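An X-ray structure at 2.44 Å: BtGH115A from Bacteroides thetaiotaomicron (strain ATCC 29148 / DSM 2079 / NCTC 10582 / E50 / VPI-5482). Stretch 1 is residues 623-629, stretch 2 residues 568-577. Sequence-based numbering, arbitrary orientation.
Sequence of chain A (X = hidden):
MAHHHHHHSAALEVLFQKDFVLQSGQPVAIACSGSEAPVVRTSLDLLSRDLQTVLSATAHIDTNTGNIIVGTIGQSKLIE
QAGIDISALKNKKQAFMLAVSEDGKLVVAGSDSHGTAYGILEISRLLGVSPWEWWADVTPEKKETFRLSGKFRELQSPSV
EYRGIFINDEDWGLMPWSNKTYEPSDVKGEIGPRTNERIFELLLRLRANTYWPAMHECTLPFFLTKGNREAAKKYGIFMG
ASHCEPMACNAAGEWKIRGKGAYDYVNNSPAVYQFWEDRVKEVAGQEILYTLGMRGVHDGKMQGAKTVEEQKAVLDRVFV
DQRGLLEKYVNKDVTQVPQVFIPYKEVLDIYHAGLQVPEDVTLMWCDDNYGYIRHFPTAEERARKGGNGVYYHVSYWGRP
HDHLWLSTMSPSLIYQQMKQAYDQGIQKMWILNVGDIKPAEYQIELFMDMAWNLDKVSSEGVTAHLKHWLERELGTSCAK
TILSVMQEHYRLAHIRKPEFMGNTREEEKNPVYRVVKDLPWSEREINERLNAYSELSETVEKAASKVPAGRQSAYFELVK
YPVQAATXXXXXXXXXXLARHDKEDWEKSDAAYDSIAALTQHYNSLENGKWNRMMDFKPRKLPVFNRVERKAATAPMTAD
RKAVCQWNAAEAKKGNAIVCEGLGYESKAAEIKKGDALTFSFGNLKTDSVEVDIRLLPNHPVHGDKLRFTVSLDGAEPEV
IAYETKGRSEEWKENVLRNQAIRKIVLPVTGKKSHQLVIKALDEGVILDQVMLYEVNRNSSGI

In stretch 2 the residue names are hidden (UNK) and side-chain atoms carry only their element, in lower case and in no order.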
# COMPACT_ATOMS: atom_id res chain seq x y z
N PRO A 623 7.46 -17.80 -15.04
CA PRO A 623 8.30 -19.00 -14.92
C PRO A 623 8.69 -19.31 -13.46
O PRO A 623 8.60 -20.49 -13.02
CB PRO A 623 9.54 -18.64 -15.75
CG PRO A 623 9.06 -17.66 -16.73
CD PRO A 623 8.04 -16.83 -15.99
N VAL A 624 9.06 -18.26 -12.71
CA VAL A 624 9.41 -18.39 -11.30
C VAL A 624 8.41 -19.26 -10.48
O VAL A 624 8.86 -19.91 -9.52
CB VAL A 624 9.69 -17.01 -10.65
CG1 VAL A 624 8.42 -16.22 -10.39
CG2 VAL A 624 10.48 -17.13 -9.36
N PHE A 625 7.11 -19.29 -10.84
CA PHE A 625 6.11 -20.03 -10.05
C PHE A 625 5.98 -21.52 -10.40
O PHE A 625 5.21 -22.25 -9.76
CB PHE A 625 4.70 -19.38 -10.13
CG PHE A 625 4.67 -17.92 -9.75
CD1 PHE A 625 4.89 -17.50 -8.42
CD2 PHE A 625 4.45 -16.95 -10.71
CE1 PHE A 625 4.89 -16.16 -8.07
CE2 PHE A 625 4.44 -15.59 -10.36
CZ PHE A 625 4.64 -15.20 -9.05
N ASN A 626 6.69 -21.95 -11.43
CA ASN A 626 6.63 -23.35 -11.88
C ASN A 626 7.49 -24.28 -11.02
O ASN A 626 8.32 -23.80 -10.24
CB ASN A 626 7.13 -23.44 -13.33
CG ASN A 626 6.20 -22.79 -14.32
OD1 ASN A 626 6.65 -22.28 -15.35
ND2 ASN A 626 4.89 -22.80 -14.04
N ARG A 627 7.36 -25.61 -11.18
CA ARG A 627 8.44 -26.48 -10.67
C ARG A 627 9.66 -26.07 -11.44
O ARG A 627 9.56 -25.65 -12.59
CB ARG A 627 8.22 -27.95 -10.91
CG ARG A 627 7.23 -28.62 -10.01
CD ARG A 627 6.86 -30.01 -10.56
NE ARG A 627 5.81 -30.59 -9.72
CZ ARG A 627 4.50 -30.55 -9.98
NH1 ARG A 627 4.01 -29.96 -11.09
NH2 ARG A 627 3.67 -31.09 -9.10
N VAL A 628 10.81 -26.21 -10.80
CA VAL A 628 12.06 -25.77 -11.40
C VAL A 628 12.60 -26.79 -12.42
O VAL A 628 12.72 -28.00 -12.13
CB VAL A 628 13.10 -25.44 -10.32
CG1 VAL A 628 14.42 -25.05 -10.94
CG2 VAL A 628 12.61 -24.30 -9.45
N GLU A 629 12.94 -26.29 -13.61
CA GLU A 629 13.69 -27.05 -14.63
C GLU A 629 15.03 -27.59 -14.07
O GLU A 629 15.91 -26.83 -13.66
CB GLU A 629 13.91 -26.17 -15.87
CG GLU A 629 14.28 -26.89 -17.16
CD GLU A 629 14.75 -25.95 -18.27
OE1 GLU A 629 15.12 -24.77 -17.99
OE2 GLU A 629 14.75 -26.39 -19.45
N UNK A 568 8.34 -21.94 1.70
CA UNK A 568 8.32 -23.00 0.72
C UNK A 568 8.79 -22.54 -0.65
O UNK A 568 9.31 -23.36 -1.45
c UNK A 568 7.58 -25.53 2.26
o UNK A 568 7.98 -26.33 1.41
c UNK A 568 6.54 -24.47 1.91
c UNK A 568 6.92 -23.65 0.67
n UNK A 568 8.05 -25.50 3.49
N UNK A 569 8.61 -21.23 -0.93
CA UNK A 569 9.17 -20.60 -2.13
C UNK A 569 10.66 -20.52 -2.00
O UNK A 569 11.38 -20.85 -2.95
c UNK A 569 8.59 -19.19 -2.34
c UNK A 569 8.81 -18.56 -3.73
c UNK A 569 6.06 -19.77 -5.15
se UNK A 569 8.01 -19.55 -5.26
N UNK A 570 11.16 -20.10 -0.84
CA UNK A 570 12.60 -20.06 -0.65
C UNK A 570 13.21 -21.45 -0.74
O UNK A 570 14.19 -21.67 -1.43
n UNK A 570 11.73 -17.19 0.14
c UNK A 570 12.95 -17.76 0.33
o UNK A 570 14.00 -17.12 0.27
c UNK A 570 12.98 -19.26 0.59
N UNK A 571 12.56 -22.41 -0.09
CA UNK A 571 12.94 -23.83 -0.22
C UNK A 571 13.00 -24.31 -1.66
O UNK A 571 13.98 -24.90 -2.05
c UNK A 571 12.16 -24.53 2.10
c UNK A 571 11.44 -26.26 5.26
c UNK A 571 11.99 -24.71 0.59
n UNK A 571 10.44 -27.11 5.02
c UNK A 571 11.76 -25.78 2.86
n UNK A 571 12.06 -25.63 4.27
n UNK A 571 11.80 -26.02 6.50
N UNK A 572 11.94 -24.03 -2.43
CA UNK A 572 11.84 -24.53 -3.80
C UNK A 572 12.99 -24.04 -4.64
O UNK A 572 13.64 -24.82 -5.38
c UNK A 572 10.51 -24.12 -4.46
c UNK A 572 9.07 -24.05 -6.56
n UNK A 572 8.24 -22.11 -7.90
c UNK A 572 9.41 -22.69 -7.20
c UNK A 572 10.27 -24.70 -5.87
N UNK A 573 13.25 -22.74 -4.52
CA UNK A 573 14.24 -22.08 -5.34
C UNK A 573 15.64 -22.23 -4.76
O UNK A 573 16.60 -22.37 -5.52
c UNK A 573 13.09 -20.51 -8.09
c UNK A 573 11.51 -19.64 -6.34
c UNK A 573 12.63 -20.62 -6.64
c UNK A 573 13.82 -20.60 -5.65
N UNK A 574 15.79 -22.21 -3.43
CA UNK A 574 17.14 -22.39 -2.89
C UNK A 574 17.67 -23.83 -2.95
O UNK A 574 18.85 -24.01 -3.28
c UNK A 574 17.25 -20.25 -1.61
c UNK A 574 17.35 -19.67 -0.21
c UNK A 574 18.36 -19.72 -2.50
c UNK A 574 17.30 -21.76 -1.52
N UNK A 575 16.82 -24.84 -2.67
CA UNK A 575 17.23 -26.25 -2.85
C UNK A 575 17.56 -26.50 -4.32
O UNK A 575 18.51 -27.19 -4.62
c UNK A 575 16.36 -27.23 1.38
o UNK A 575 14.64 -27.66 3.06
c UNK A 575 15.77 -27.32 -0.97
c UNK A 575 15.03 -27.55 1.73
c UNK A 575 14.44 -27.66 -0.59
c UNK A 575 16.15 -27.24 -2.44
c UNK A 575 14.07 -27.77 0.74
c UNK A 575 16.72 -27.15 0.05
N UNK A 576 16.76 -25.92 -5.21
CA UNK A 576 17.01 -25.97 -6.64
C UNK A 576 18.41 -25.44 -7.00
O UNK A 576 19.11 -26.04 -7.86
c UNK A 576 15.94 -25.19 -7.39
N UNK A 577 18.82 -24.35 -6.34
CA UNK A 577 20.14 -23.76 -6.59
C UNK A 577 21.25 -24.68 -6.07
O UNK A 577 22.27 -24.89 -6.76
c UNK A 577 20.26 -22.35 -6.02
o UNK A 577 20.75 -19.60 -6.10
n UNK A 577 22.93 -19.78 -5.68
c UNK A 577 21.68 -21.80 -6.04
c UNK A 577 21.75 -20.29 -5.94

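Stretch 2 is one continuous run of helix, so the residues facing stretch 1 recur at intervals of three and four. Position 568 carries three side-chain carbons in a row, the third bearing one oxygen and one nitrogen. That is a glutamine, Gln568, and its side chain is out of reach of stretch 1.

Position 569 has two carbons, a selenium and a terminal carbon, unbranched, and the terminal carbon meets the edge of the Phe625 ring, near its plane. This is Met569, present as selenomethionine. Its CA-to-CB bond points sideways, but the t, p, p rotamer brings the end of the chain nearer, and CE lies 4.1 Å from Phe625 CD1. A flexible, unbranched apolar chain suits a place that must be reached from the side.

Position 570 shows two carbons, the second carrying an oxygen and a nitrogen, which defines Asn570. It is out of reach of stretch 1, and its amide finds hydrogen bonds elsewhere in the structure. Position 571 has three carbons, a nitrogen, and then a carbon with two further nitrogens, the guanidinium of Arg571. This partly exposed side chain also stays clear of stretch 1.

At position 572 four carbons run in a row and end in a nitrogen that lies close to two backbone oxygens of stretch 1. The residue is Lys572. Its CA-to-CB bond points toward stretch 1, and NZ donates hydrogen bonds to Val624 O at 2.8 Å and to Asn626 O at 2.9 Å. Lysine suits the site because its long chain carries an amino group with several hydrogens to a pair of carbonyls, while its carbons can lie beside apolar neighbours: CE is 4.2 Å from Val628 CG2.

Position 573 has four carbons, forked at the second, and the fork ends meet Val624 and Val628: Leu573. The bond from CA to CB runs sideways, yet the branched end comes nearer, placing CD1 4.1 Å from Val624 CG2 and CD2 4.1 Å from Val628 CG2. The branched end lies between the two valines and packs against both.

Position 574 again shows four carbons forked at the second. This is Leu574, buried but out of reach of stretch 1. At position 575 one carbon leads to a six-carbon ring bearing an oxygen, so it is Tyr575, likewise without contact here.

Position 576 has a single side-chain carbon, which meets Val628: Ala576. Its CA-to-CB bond points toward stretch 1, and CB lies 3.9 Å from Val628 CG1; the small side chain accompanies a CA-to-CA approach of 6.9 Å between Ala576 and Val628. Position 577 has three carbons, the third with an oxygen and a nitrogen: Gln577, whose CA-to-CB bond points away and whose amide is hydrogen-bonded elsewhere in the structure.

The contact joins a polar clasp to apolar packing. The 3-10 segment and the loop after it offer the carbonyls of Val624 and Asn626, and Lys572 ties them to the helix. Around this clasp, Met569 meets Phe625, Leu573 meets Val624 and Val628, and Ala576 meets Val628. The whole contact, lysine included, buries 316 Å², both sides summed.

Stretch 2 (568-577) QMNRKLLYAQ
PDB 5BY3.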